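Local coordinates for protein cyclase (Uncultured organism, PDB 5IBZ) that is a putative cyclase-family protein that probably has arylformamidase activity and binds acetylphosphate, at residues 26-31 with 143-148; 119-124 with 130-135; 165-170 with 187-192. All coordinates share one frame; numbering follows the deposited sequence. Where two conformers were deposited one is given.

Interaction 1: residues 26-31 with 143-148; sequences DDQRGA and ATKLGI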
ATOM      1  N   ASP B  26       4.211  13.781 -33.276  1.00 14.22           N
ATOM      2  CA  ASP B  26       4.883  13.016 -32.214  0.50 16.16           C
ATOM      3  C   ASP B  26       4.744  13.683 -30.842  1.00 14.27           C
ATOM      4  O   ASP B  26       5.251  13.169 -29.840  1.00 16.17           O
ATOM      5  CB  ASP B  26       6.372  12.796 -32.537  0.50 20.21           C
ATOM      6  CG  ASP B  26       6.590  11.722 -33.592  0.50 29.35           C
ATOM      7  OD1 ASP B  26       5.761  10.795 -33.683  0.50 31.92           O
ATOM      8  OD2 ASP B  26       7.600  11.799 -34.324  0.50 39.40           O
ATOM      9  N   ASP B  27       4.015  14.789 -30.777  1.00 12.55           N
ATOM     10  CA  ASP B  27       3.771  15.474 -29.513  1.00 11.38           C
ATOM     11  C   ASP B  27       3.078  14.586 -28.477  1.00 11.05           C
ATOM     12  O   ASP B  27       2.141  13.848 -28.792  1.00 11.11           O
ATOM     13  CB  ASP B  27       2.923  16.715 -29.729  1.00 10.64           C
ATOM     14  CG  ASP B  27       2.561  17.378 -28.435  1.00 10.55           C
ATOM     15  OD1 ASP B  27       3.508  17.806 -27.723  1.00  9.75           O
ATOM     16  OD2 ASP B  27       1.349  17.465 -28.129  1.00 10.09           O
ATOM     17  N   GLN B  28       3.545  14.687 -27.238  1.00 10.18           N
ATOM     18  CA  GLN B  28       2.900  14.034 -26.105  1.00  9.94           C
ATOM     19  C   GLN B  28       2.428  14.985 -25.024  1.00 12.85           C
ATOM     20  O   GLN B  28       1.961  14.515 -23.991  1.00 13.17           O
ATOM     21  CB  GLN B  28       3.843  13.006 -25.470  1.00 10.00           C
ATOM     22  CG  GLN B  28       4.201  11.879 -26.404  1.00 10.62           C
ATOM     23  CD  GLN B  28       5.017  10.804 -25.725  1.00 15.19           C
ATOM     24  OE1 GLN B  28       4.685  10.355 -24.634  1.00 12.97           O
ATOM     25  NE2 GLN B  28       6.103  10.390 -26.367  1.00 21.41           N
ATOM     26  N   ARG B  29       2.549  16.302 -25.230  1.00  9.19           N
ATOM     27  CA  ARG B  29       2.196  17.255 -24.177  1.00  8.73           C
ATOM     28  C   ARG B  29       0.843  17.932 -24.364  1.00  8.73           C
ATOM     29  O   ARG B  29       0.291  18.488 -23.413  1.00  8.95           O
ATOM     30  CB  ARG B  29       3.295  18.313 -24.040  1.00  9.16           C
ATOM     31  CG  ARG B  29       4.657  17.699 -23.781  1.00 10.15           C
ATOM     32  CD  ARG B  29       5.711  18.727 -23.594  1.00 11.73           C
ATOM     33  NE  ARG B  29       5.640  19.370 -22.286  1.00 11.24           N
ATOM     34  CZ  ARG B  29       5.309  20.637 -22.063  1.00 10.90           C
ATOM     35  NH1 ARG B  29       4.941  21.455 -23.049  1.00 13.84           N
ATOM     36  NH2 ARG B  29       5.341  21.099 -20.813  1.00 12.09           N
ATOM     37  N   GLY B  30       0.309  17.940 -25.575  1.00  9.30           N
ATOM     38  CA  GLY B  30      -1.009  18.522 -25.786  1.00  9.24           C
ATOM     39  C   GLY B  30      -1.071  19.999 -25.431  1.00  8.97           C
ATOM     40  O   GLY B  30      -0.143  20.778 -25.720  1.00  9.63           O
ATOM     41  N   ALA B  31      -2.160  20.388 -24.777  1.00  8.90           N
ATOM     42  CA  ALA B  31      -2.423  21.805 -24.527  1.00  8.77           C
ATOM     43  C   ALA B  31      -1.465  22.416 -23.516  1.00  8.33           C
ATOM     44  O   ALA B  31      -1.403  23.630 -23.363  1.00  8.26           O
ATOM     45  CB  ALA B  31      -3.874  22.000 -24.083  1.00  8.91           C
ATOM     46  N   ALA B 143       1.930   4.080 -18.527  1.00  9.36           N
ATOM     47  CA  ALA B 143       1.678   4.904 -19.704  1.00  8.43           C
ATOM     48  C   ALA B 143       3.009   5.180 -20.432  1.00  8.85           C
ATOM     49  O   ALA B 143       3.751   6.098 -20.062  1.00 10.24           O
ATOM     50  CB  ALA B 143       0.993   6.183 -19.305  1.00  8.11           C
ATOM     51  N   THR B 144       3.329   4.385 -21.456  1.00  8.91           N
ATOM     52  CA  THR B 144       4.630   4.489 -22.113  1.00  9.31           C
ATOM     53  C   THR B 144       4.678   5.685 -23.052  1.00 11.57           C
ATOM     54  O   THR B 144       5.759   6.131 -23.464  1.00 12.38           O
ATOM     55  CB  THR B 144       4.993   3.217 -22.908  1.00 12.01           C
ATOM     56  OG1 THR B 144       4.101   3.035 -24.021  1.00 12.69           O
ATOM     57  CG2 THR B 144       4.966   2.006 -21.998  1.00 12.73           C
ATOM     58  N   LYS B 145       3.491   6.189 -23.368  1.00  9.61           N
ATOM     59  CA  LYS B 145       3.295   7.469 -24.032  1.00  9.08           C
ATOM     60  C   LYS B 145       2.235   8.216 -23.223  1.00  9.77           C
ATOM     61  O   LYS B 145       1.358   7.604 -22.612  1.00  9.05           O
ATOM     62  CB  LYS B 145       2.865   7.280 -25.492  1.00 10.91           C
ATOM     63  CG  LYS B 145       3.983   6.806 -26.405  1.00 13.43           C
ATOM     64  CD  LYS B 145       3.576   6.763 -27.863  1.00 22.39           C
ATOM     65  CE  LYS B 145       4.796   6.513 -28.728  1.00 31.21           C
ATOM     66  NZ  LYS B 145       4.450   6.670 -30.172  1.00 35.66           N
ATOM     67  N   LEU B 146       2.337   9.546 -23.213  1.00  9.21           N
ATOM     68  CA  LEU B 146       1.376  10.430 -22.545  1.00  8.35           C
ATOM     69  C   LEU B 146       1.331  10.270 -21.017  1.00  7.79           C
ATOM     70  O   LEU B 146       0.360  10.683 -20.361  1.00  8.67           O
ATOM     71  CB  LEU B 146      -0.030  10.223 -23.108  1.00  8.13           C
ATOM     72  CG  LEU B 146      -0.197  10.325 -24.637  1.00  9.15           C
ATOM     73  CD1 LEU B 146      -1.642  10.076 -25.046  1.00 11.12           C
ATOM     74  CD2 LEU B 146       0.280  11.667 -25.180  1.00 10.32           C
ATOM     75  N   GLY B 147       2.396   9.713 -20.436  1.00  8.66           N
ATOM     76  CA  GLY B 147       2.539   9.695 -19.003  1.00  9.00           C
ATOM     77  C   GLY B 147       2.699  11.113 -18.479  1.00  8.32           C
ATOM     78  O   GLY B 147       3.109  12.023 -19.210  1.00  9.70           O
ATOM     79  N   ILE B 148       2.346  11.308 -17.213  1.00  7.54           N
ATOM     80  CA  ILE B 148       2.371  12.631 -16.603  1.00  7.04           C
ATOM     81  C   ILE B 148       3.799  13.213 -16.531  1.00  8.59           C
ATOM     82  O   ILE B 148       3.939  14.428 -16.360  1.00  8.39           O
ATOM     83  CB  ILE B 148       1.719  12.593 -15.198  1.00 10.61           C
ATOM     84  CG1 ILE B 148       1.294  13.980 -14.725  1.00 10.80           C
ATOM     85  CG2 ILE B 148       2.636  11.968 -14.153  1.00 10.52           C
ATOM     86  CD1 ILE B 148       0.099  14.537 -15.423  1.00 12.11           C
TER
HETATM   87  O   HOH W   1       4.593   9.849 -29.974  1.00 29.38           O
HETATM   88  O   HOH W   2       6.419   9.441 -23.166  1.00 24.83           O
HETATM   89  O   HOH W   3       7.243   7.722 -25.297  1.00 25.88           O

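Interaction 2: residues 119-124 with 130-135; sequences HGWYGE and VPEAAI. With UVW (acetylphosphate), chain F.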
ATOM      1  N   HIS B 119      -5.130   9.274 -19.111  1.00  9.89           N
ATOM      2  CA  HIS B 119      -6.177   8.843 -18.179  1.00 10.49           C
ATOM      3  C   HIS B 119      -7.497   8.452 -18.851  1.00 10.01           C
ATOM      4  O   HIS B 119      -8.239   7.643 -18.300  1.00 11.33           O
ATOM      5  CB  HIS B 119      -6.456   9.945 -17.138  1.00  9.49           C
ATOM      6  CG  HIS B 119      -7.617   9.662 -16.239  1.00 10.99           C
ATOM      7  ND1 HIS B 119      -7.677   8.551 -15.425  1.00 15.66           N
ATOM      8  CD2 HIS B 119      -8.763  10.348 -16.018  1.00 11.09           C
ATOM      9  CE1 HIS B 119      -8.811   8.562 -14.748  1.00 13.50           C
ATOM     10  NE2 HIS B 119      -9.489   9.645 -15.091  1.00 14.30           N
ATOM     11  N   GLY B 120      -7.820   9.043 -20.005  1.00  8.65           N
ATOM     12  CA  GLY B 120      -9.131   8.834 -20.601  1.00  8.29           C
ATOM     13  C   GLY B 120      -9.154   9.079 -22.091  1.00  8.60           C
ATOM     14  O   GLY B 120      -8.423   9.924 -22.601  1.00 10.11           O
ATOM     15  N   TRP B 121     -10.020   8.349 -22.775  1.00  9.89           N
ATOM     16  CA  TRP B 121     -10.140   8.438 -24.220  1.00  9.65           C
ATOM     17  C   TRP B 121     -11.407   7.713 -24.628  1.00 11.01           C
ATOM     18  O   TRP B 121     -12.198   7.330 -23.780  1.00 11.09           O
ATOM     19  CB  TRP B 121      -8.908   7.838 -24.910  1.00  9.30           C
ATOM     20  CG  TRP B 121      -8.725   6.349 -24.727  1.00  9.48           C
ATOM     21  CD1 TRP B 121      -9.060   5.353 -25.620  1.00  9.92           C
ATOM     22  CD2 TRP B 121      -8.140   5.683 -23.598  1.00  9.30           C
ATOM     23  NE1 TRP B 121      -8.732   4.131 -25.107  1.00 11.24           N
ATOM     24  CE2 TRP B 121      -8.157   4.296 -23.873  1.00 10.66           C
ATOM     25  CE3 TRP B 121      -7.595   6.123 -22.390  1.00  9.70           C
ATOM     26  CZ2 TRP B 121      -7.681   3.347 -22.963  1.00 10.52           C
ATOM     27  CZ3 TRP B 121      -7.103   5.185 -21.498  1.00  9.64           C
ATOM     28  CH2 TRP B 121      -7.155   3.816 -21.783  1.00  9.25           C
ATOM     29  N   TYR B 122     -11.626   7.554 -25.923  1.00 12.05           N
ATOM     30  CA  TYR B 122     -12.698   6.702 -26.408  1.00 11.31           C
ATOM     31  C   TYR B 122     -12.159   5.992 -27.630  1.00 11.77           C
ATOM     32  O   TYR B 122     -11.170   6.409 -28.223  1.00 12.64           O
ATOM     33  CB  TYR B 122     -13.980   7.497 -26.718  1.00 11.98           C
ATOM     34  CG  TYR B 122     -13.827   8.641 -27.685  1.00 11.59           C
ATOM     35  CD1 TYR B 122     -13.868   8.422 -29.060  1.00 15.41           C
ATOM     36  CD2 TYR B 122     -13.655   9.945 -27.233  1.00 12.93           C
ATOM     37  CE1 TYR B 122     -13.722   9.464 -29.953  1.00 15.38           C
ATOM     38  CE2 TYR B 122     -13.502  10.991 -28.122  1.00 13.80           C
ATOM     39  CZ  TYR B 122     -13.551  10.740 -29.483  1.00 14.68           C
ATOM     40  OH  TYR B 122     -13.420  11.762 -30.386  1.00 19.15           O
ATOM     41  N   GLY B 123     -12.790   4.886 -27.999  1.00 13.43           N
ATOM     42  CA  GLY B 123     -12.236   4.080 -29.075  1.00 13.84           C
ATOM     43  C   GLY B 123     -10.851   3.537 -28.753  1.00 15.33           C
ATOM     44  O   GLY B 123     -10.519   3.337 -27.593  1.00 14.56           O
ATOM     45  N   GLU B 124     -10.052   3.261 -29.781  1.00 14.87           N
ATOM     46  CA  GLU B 124      -8.786   2.568 -29.575  1.00 12.60           C
ATOM     47  C   GLU B 124      -7.581   3.494 -29.554  1.00 11.92           C
ATOM     48  O   GLU B 124      -6.449   3.030 -29.438  1.00 13.77           O
ATOM     49  CB  GLU B 124      -8.600   1.497 -30.642  1.00 14.15           C
ATOM     50  CG  GLU B 124      -9.637   0.383 -30.511  1.00 20.26           C
ATOM     51  CD  GLU B 124      -9.481  -0.711 -31.551  1.00 39.95           C
ATOM     52  OE1 GLU B 124      -8.583  -0.599 -32.413  1.00 46.88           O
ATOM     53  OE2 GLU B 124     -10.264  -1.685 -31.503  1.00 47.80           O
ATOM     54  N   VAL B 130      -2.175   8.179 -30.240  1.00 12.33           N
ATOM     55  CA  VAL B 130      -1.443   7.211 -29.420  1.00 11.05           C
ATOM     56  C   VAL B 130      -2.314   5.970 -29.239  1.00 12.01           C
ATOM     57  O   VAL B 130      -3.472   6.077 -28.867  1.00 11.35           O
ATOM     58  CB  VAL B 130      -1.051   7.814 -28.075  1.00 10.71           C
ATOM     59  CG1 VAL B 130      -0.558   6.745 -27.107  1.00 11.63           C
ATOM     60  CG2 VAL B 130      -0.007   8.884 -28.267  1.00 12.73           C
ATOM     61  N   PRO B 131      -1.777   4.778 -29.568  1.00 11.42           N
ATOM     62  CA  PRO B 131      -2.615   3.592 -29.403  1.00 12.05           C
ATOM     63  C   PRO B 131      -2.874   3.257 -27.951  1.00 11.84           C
ATOM     64  O   PRO B 131      -1.969   3.428 -27.118  1.00 10.20           O
ATOM     65  CB  PRO B 131      -1.798   2.476 -30.066  1.00 11.24           C
ATOM     66  CG  PRO B 131      -0.396   2.960 -30.092  1.00 14.87           C
ATOM     67  CD  PRO B 131      -0.466   4.466 -30.163  1.00 12.70           C
ATOM     68  N   GLU B 132      -4.071   2.769 -27.639  1.00 10.90           N
ATOM     69  CA  GLU B 132      -4.345   2.408 -26.240  1.00 10.31           C
ATOM     70  C   GLU B 132      -3.413   1.278 -25.785  1.00 11.80           C
ATOM     71  O   GLU B 132      -3.184   1.131 -24.599  1.00 10.94           O
ATOM     72  CB  GLU B 132      -5.821   2.011 -26.023  1.00 11.02           C
ATOM     73  CG  GLU B 132      -6.253   0.780 -26.762  1.00 11.01           C
ATOM     74  CD  GLU B 132      -7.752   0.507 -26.657  1.00 13.76           C
ATOM     75  OE1 GLU B 132      -8.463   1.222 -25.929  1.00 13.41           O
ATOM     76  OE2 GLU B 132      -8.234  -0.420 -27.342  1.00 14.15           O
ATOM     77  N   ALA B 133      -2.866   0.504 -26.713  1.00 11.12           N
ATOM     78  CA  ALA B 133      -1.883  -0.538 -26.374  1.00 11.43           C
ATOM     79  C   ALA B 133      -0.592   0.024 -25.761  1.00 11.03           C
ATOM     80  O   ALA B 133       0.195  -0.728 -25.179  1.00 11.80           O
ATOM     81  CB  ALA B 133      -1.557  -1.363 -27.619  1.00 13.27           C
ATOM     82  N   ALA B 134      -0.371   1.336 -25.877  1.00 10.38           N
ATOM     83  CA  ALA B 134       0.793   1.979 -25.265  1.00 11.19           C
ATOM     84  C   ALA B 134       0.643   2.177 -23.759  1.00  9.71           C
ATOM     85  O   ALA B 134       1.615   2.490 -23.055  1.00 10.50           O
ATOM     86  CB  ALA B 134       1.062   3.327 -25.934  1.00 11.84           C
ATOM     87  N   ILE B 135      -0.573   2.016 -23.254  1.00  9.63           N
ATOM     88  CA  ILE B 135      -0.871   2.312 -21.856  1.00  9.60           C
ATOM     89  C   ILE B 135      -1.024   0.956 -21.192  1.00 10.68           C
ATOM     90  O   ILE B 135      -2.051   0.296 -21.362  1.00  9.94           O
ATOM     91  CB  ILE B 135      -2.148   3.154 -21.705  1.00  9.09           C
ATOM     92  CG1 ILE B 135      -2.162   4.332 -22.690  1.00 11.52           C
ATOM     93  CG2 ILE B 135      -2.339   3.662 -20.268  1.00 10.52           C
ATOM     94  CD1 ILE B 135      -0.987   5.272 -22.581  1.00 11.20           C
TER
HETATM   95  C1  UVW F 401     -14.685   9.146 -12.886  1.00 44.05           C
HETATM   96  O1  UVW F 401     -13.972   8.354 -12.370  1.00 54.91           O
HETATM   97  C1M UVW F 401     -16.163   8.824 -13.093  1.00 43.15           C
HETATM   98  O2  UVW F 401     -14.201  10.386 -13.311  1.00 27.99           O
HETATM   99  P   UVW F 401     -12.608  10.795 -13.281  1.00 20.73           P
HETATM  100  O1P UVW F 401     -11.752   9.694 -13.860  1.00 22.07           O
HETATM  101  O2P UVW F 401     -12.494  12.055 -14.108  1.00 26.99           O
HETATM  102  O3P UVW F 401     -12.135  11.079 -11.878  1.00 27.93           O

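Interaction 3: residues 165-170 with 187-192; sequences VRFKGG and LAKQKS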
ATOM      1  N   VAL B 165     -20.488  29.554  -8.633  1.00  9.23           N
ATOM      2  CA  VAL B 165     -21.372  29.603  -7.464  1.00  9.51           C
ATOM      3  C   VAL B 165     -21.818  31.052  -7.211  1.00  9.83           C
ATOM      4  O   VAL B 165     -23.020  31.328  -7.086  1.00 10.22           O
ATOM      5  CB  VAL B 165     -20.681  28.988  -6.207  1.00  9.32           C
ATOM      6  CG1 VAL B 165     -21.458  29.276  -4.945  1.00  9.65           C
ATOM      7  CG2 VAL B 165     -20.508  27.472  -6.383  1.00 11.59           C
ATOM      8  N   ARG B 166     -20.883  31.990  -7.160  1.00 10.05           N
ATOM      9  CA  ARG B 166     -21.265  33.378  -6.873  1.00 10.07           C
ATOM     10  C   ARG B 166     -22.010  34.012  -8.052  1.00 10.79           C
ATOM     11  O   ARG B 166     -22.906  34.829  -7.853  1.00 10.73           O
ATOM     12  CB  ARG B 166     -20.041  34.229  -6.501  1.00  9.94           C
ATOM     13  CG  ARG B 166     -19.673  34.128  -5.030  1.00 11.41           C
ATOM     14  CD  ARG B 166     -18.523  35.062  -4.642  1.00 12.56           C
ATOM     15  NE  ARG B 166     -18.316  35.047  -3.192  1.00  9.99           N
ATOM     16  CZ  ARG B 166     -17.604  34.128  -2.537  1.00  9.74           C
ATOM     17  NH1 ARG B 166     -16.984  33.143  -3.205  1.00 10.61           N
ATOM     18  NH2 ARG B 166     -17.496  34.196  -1.208  1.00 10.99           N
ATOM     19  N   PHE B 167     -21.630  33.648  -9.272  1.00 10.12           N
ATOM     20  CA  PHE B 167     -22.333  34.146 -10.447  1.00 11.54           C
ATOM     21  C   PHE B 167     -23.825  33.761 -10.398  1.00 10.74           C
ATOM     22  O   PHE B 167     -24.693  34.553 -10.802  1.00 13.75           O
ATOM     23  CB  PHE B 167     -21.682  33.608 -11.728  1.00 11.67           C
ATOM     24  CG  PHE B 167     -22.437  33.974 -12.983  1.00 12.46           C
ATOM     25  CD1 PHE B 167     -22.533  35.292 -13.374  1.00 15.00           C
ATOM     26  CD2 PHE B 167     -23.025  32.996 -13.771  1.00 13.00           C
ATOM     27  CE1 PHE B 167     -23.222  35.634 -14.520  1.00 15.22           C
ATOM     28  CE2 PHE B 167     -23.733  33.346 -14.915  1.00 15.23           C
ATOM     29  CZ  PHE B 167     -23.806  34.659 -15.284  1.00 14.62           C
ATOM     30  N   LYS B 168     -24.112  32.563  -9.888  1.00 10.64           N
ATOM     31  CA  LYS B 168     -25.480  32.054  -9.808  1.00 12.14           C
ATOM     32  C   LYS B 168     -26.139  32.353  -8.452  1.00 11.61           C
ATOM     33  O   LYS B 168     -27.161  31.768  -8.101  1.00 16.54           O
ATOM     34  CB  LYS B 168     -25.494  30.553 -10.088  1.00 14.13           C
ATOM     35  CG  LYS B 168     -25.057  30.171 -11.507  1.00 16.26           C
ATOM     36  CD  LYS B 168     -26.118  30.544 -12.522  1.00 19.87           C
ATOM     37  CE  LYS B 168     -25.826  29.975 -13.881  1.00 24.00           C
ATOM     38  NZ  LYS B 168     -26.982  30.225 -14.811  1.00 23.12           N
ATOM     39  N   GLY B 169     -25.569  33.297  -7.717  1.00 11.28           N
ATOM     40  CA  GLY B 169     -26.223  33.856  -6.551  1.00 11.66           C
ATOM     41  C   GLY B 169     -25.820  33.252  -5.225  1.00 11.78           C
ATOM     42  O   GLY B 169     -26.460  33.532  -4.206  1.00 13.72           O
ATOM     43  N   GLY B 170     -24.786  32.415  -5.229  1.00 11.85           N
ATOM     44  CA  GLY B 170     -24.267  31.817  -4.003  1.00 13.37           C
ATOM     45  C   GLY B 170     -24.501  30.323  -3.833  1.00 11.71           C
ATOM     46  O   GLY B 170     -24.135  29.740  -2.813  1.00 13.17           O
ATOM     47  N   LEU B 187     -17.212  35.319 -16.065  1.00 12.29           N
ATOM     48  CA  LEU B 187     -15.989  36.045 -16.371  1.00 12.29           C
ATOM     49  C   LEU B 187     -16.287  37.525 -16.653  1.00 13.43           C
ATOM     50  O   LEU B 187     -15.559  38.401 -16.209  1.00 14.74           O
ATOM     51  CB  LEU B 187     -15.271  35.400 -17.558  1.00 11.86           C
ATOM     52  CG  LEU B 187     -14.595  34.074 -17.211  1.00 15.58           C
ATOM     53  CD1 LEU B 187     -14.274  33.275 -18.459  1.00 17.03           C
ATOM     54  CD2 LEU B 187     -13.324  34.337 -16.414  1.00 16.73           C
ATOM     55  N   ALA B 188     -17.372  37.807 -17.366  1.00 12.14           N
ATOM     56  CA  ALA B 188     -17.745  39.204 -17.631  1.00 15.84           C
ATOM     57  C   ALA B 188     -18.094  39.942 -16.338  1.00 17.47           C
ATOM     58  O   ALA B 188     -17.665  41.087 -16.144  1.00 18.26           O
ATOM     59  CB  ALA B 188     -18.897  39.267 -18.616  1.00 17.08           C
ATOM     60  N   LYS B 189     -18.855  39.299 -15.454  1.00 13.78           N
ATOM     61  CA  LYS B 189     -19.214  39.894 -14.163  1.00 14.86           C
ATOM     62  C   LYS B 189     -17.983  40.216 -13.331  1.00 13.64           C
ATOM     63  O   LYS B 189     -17.919  41.252 -12.669  1.00 16.82           O
ATOM     64  CB  LYS B 189     -20.125  38.954 -13.382  1.00 20.49           C
ATOM     65  CG  LYS B 189     -20.659  39.560 -12.091  1.00 25.51           C
ATOM     66  CD  LYS B 189     -21.659  38.635 -11.422  1.00 34.45           C
ATOM     67  CE  LYS B 189     -21.075  37.893 -10.230  1.00 43.77           C
ATOM     68  NZ  LYS B 189     -21.994  37.980  -9.056  1.00 39.90           N
ATOM     69  N   GLN B 190     -17.010  39.306 -13.361  1.00 13.10           N
ATOM     70  CA  GLN B 190     -15.765  39.450 -12.611  1.00 14.17           C
ATOM     71  C   GLN B 190     -14.831  40.476 -13.248  1.00 15.25           C
ATOM     72  O   GLN B 190     -13.812  40.840 -12.665  1.00 16.68           O
ATOM     73  CB  GLN B 190     -15.025  38.106 -12.532  1.00 11.37           C
ATOM     74  CG  GLN B 190     -15.781  37.024 -11.799  1.00 11.44           C
ATOM     75  CD  GLN B 190     -15.165  35.636 -11.916  1.00 10.98           C
ATOM     76  OE1 GLN B 190     -15.730  34.661 -11.408  1.00 11.75           O
ATOM     77  NE2 GLN B 190     -14.010  35.540 -12.548  1.00 10.46           N
ATOM     78  N   LYS B 191     -15.166  40.896 -14.467  1.00 14.80           N
ATOM     79  CA  LYS B 191     -14.286  41.688 -15.315  1.00 16.64           C
ATOM     80  C   LYS B 191     -12.950  40.975 -15.550  1.00 14.72           C
ATOM     81  O   LYS B 191     -11.889  41.594 -15.523  1.00 15.62           O
ATOM     82  CB  LYS B 191     -14.063  43.091 -14.705  1.00 16.32           C
ATOM     83  CG  LYS B 191     -15.333  43.857 -14.452  1.00 21.63           C
ATOM     84  CD  LYS B 191     -15.020  45.250 -13.906  1.00 33.93           C
ATOM     85  CE  LYS B 191     -16.216  45.853 -13.209  1.00 47.02           C
ATOM     86  NZ  LYS B 191     -17.456  45.631 -13.990  1.00 51.98           N
ATOM     87  N   SER B 192     -13.021  39.663 -15.772  1.00 13.38           N
ATOM     88  CA  SER B 192     -11.851  38.838 -16.025  1.00 14.84           C
ATOM     89  C   SER B 192     -11.706  38.582 -17.517  1.00 19.11           C
ATOM     90  O   SER B 192     -12.702  38.510 -18.242  1.00 22.64           O
ATOM     91  CB  SER B 192     -11.949  37.495 -15.281  1.00 14.16           C
ATOM     92  OG  SER B 192     -12.195  37.692 -13.904  1.00 16.85           O
TER
HETATM   93  O   HOH W   4     -24.446  37.337 -10.702  1.00 38.28           O

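Interaction 1: residues 26-31 with 143-148
Two loops meet here, residues 26-31, which precede helix 37-44, and residues 143-148, part of the long connection between strands 120-122 and 158-163; Gln-28 of the first reaches Leu-146 of the second. The Gln-28 chain, extended beyond CG, delivers its carboxamide to the backbone of the second loop, where Leu-146 N donates to Gln-28 OE1 at 2.9 Å. This bond is nearly straight at hydrogen (167°), although the donor is tilted 25° from the carbonyl plane. Gln-28 OE1 also rests 3.3 Å from Lys-145 CA, and the Lys-145 side chain crosses that of Gln-28 at about a right angle. Nearer the backbone, Leu-146 CD2 packs 3.5 Å from Gln-28 O and touches Gln-28 CA and CB. The first loop is folded by Asp-27. Its OD1 takes Arg-29 N from above the carboxylate plane, an Asx turn, while Asp-27 OD2 receives Gly-30 N at 2.8 Å through its syn lone pair, an Asx motif. Asp-27 OD2 is bonded to Tyr-127 OH as well, which ties this turn to a further loop. Water extends the contact at its outer side. One molecule accepts from Gln-28 NE2 (3.1 Å) and donates to Thr-144 O (2.8 Å); another accepts from Lys-145 NZ at 3.2 Å and reaches Asp-26 O through a weak bond.

Interaction 2: residues 119-124 with 130-135
Trp-121 and Glu-132 join strand 120-122 to the 3-10 turn 132-134 that follows it. Trp-121 NE1 donates to Glu-132 OE1 over 3.0 Å; the oxygen lies close to the indole plane and is met on its anti side, 25° out of the carboxylate plane. Ring and carboxylate planes stand 77° apart, with OE1 meeting the N-H at the ring edge. A backbone bond from Glu-132 N to Glu-124 O, also 3.0 Å, fixes the start of the turn. Glu-132 CG stands between its backbone N and carbonyl carbon (chi1 64°), and the extended chain beyond it lays the carboxylate alongside Glu-124, with Glu-132 CD 3.7 Å from Glu-124 CA. Farther out, Arg-98 of a second subunit forms a salt bridge with Glu-132 OE1, which would favour a charged carboxylate. Residues 120-122 pair antiparallel with a strand of that subunit, continuing the sheet across the interface. At the start of segment 119-124 lies the ligand pocket: His-119 ND1 is bonded to Ala-100 O of the second subunit, and Arg-69 and His-268 also bind the acetylphosphate. On the other side of the imidazole, His-119 NE2 donates to phosphate oxygen O1P at 2.6 Å.

Interaction 3: residues 165-170 with 187-192
Lys-189 reaches from helix 180-190 to the end of helix 164-167, where its methylenes pass the edge of Phe-167. The closer-packed part is apolar: Lys-189 CD lies 4.0 Å from Phe-167 CD1, in the ring plane at its edge, and Lys-189 CE comes equally near Phe-167 CA. The lysine leaves its helix with CG anti to the backbone N (chi1 -174°), then bends at chi3 and chi4, which turns the ammonium group toward the carbonyls at the C-terminal end of helix 164-167. That end is a Schellman motif, with Gly-169 as its C-prime residue: Gly-170 N bonds to Val-165 O at 2.8 Å, and Gly-169 N to Arg-166 O at 3.1 Å. Helix 180-190 closes likewise, Lys-191 taking positive phi while Ser-192 N bonds to Leu-187 O at 2.9 Å. On the loose side, Lys-189 NZ makes a weak bond of 3.5 Å to Arg-166 O. A water does more, accepting from Lys-189 NZ at 3.0 Å and donating to Phe-167 O at 2.8 Å. The positive group would probably be favoured by the partial negative charge of these carbonyls. Arg-166 turns its guanidinium elsewhere, to a salt bridge with Asp-163, while Gln-190 holds helix 180-190 to strand 158-163, its NE2 bonded to Leu-161 O and its OE1 to Asp-163 N.

From the N terminus, interaction 1 comes first: it brings the loop before helix 37-44 to residues 143-148, closing a span of more than a hundred residues. Interaction 2, a short closure between 119-124 and 130-135, falls within that span. The two touch, with centres 11 Å apart: Thr-144 OG1 probably hydrogen-bonds to Ala-134 O, and Val-130 packs on Lys-145 and Leu-146. Together they join the N-terminal loop to the strand that meets another subunit. Interaction 3 follows in series, linking the ends of helices 164-167 and 180-190 on the opposite side of the chain's centre; its centre is 37 Å from that of interaction 2.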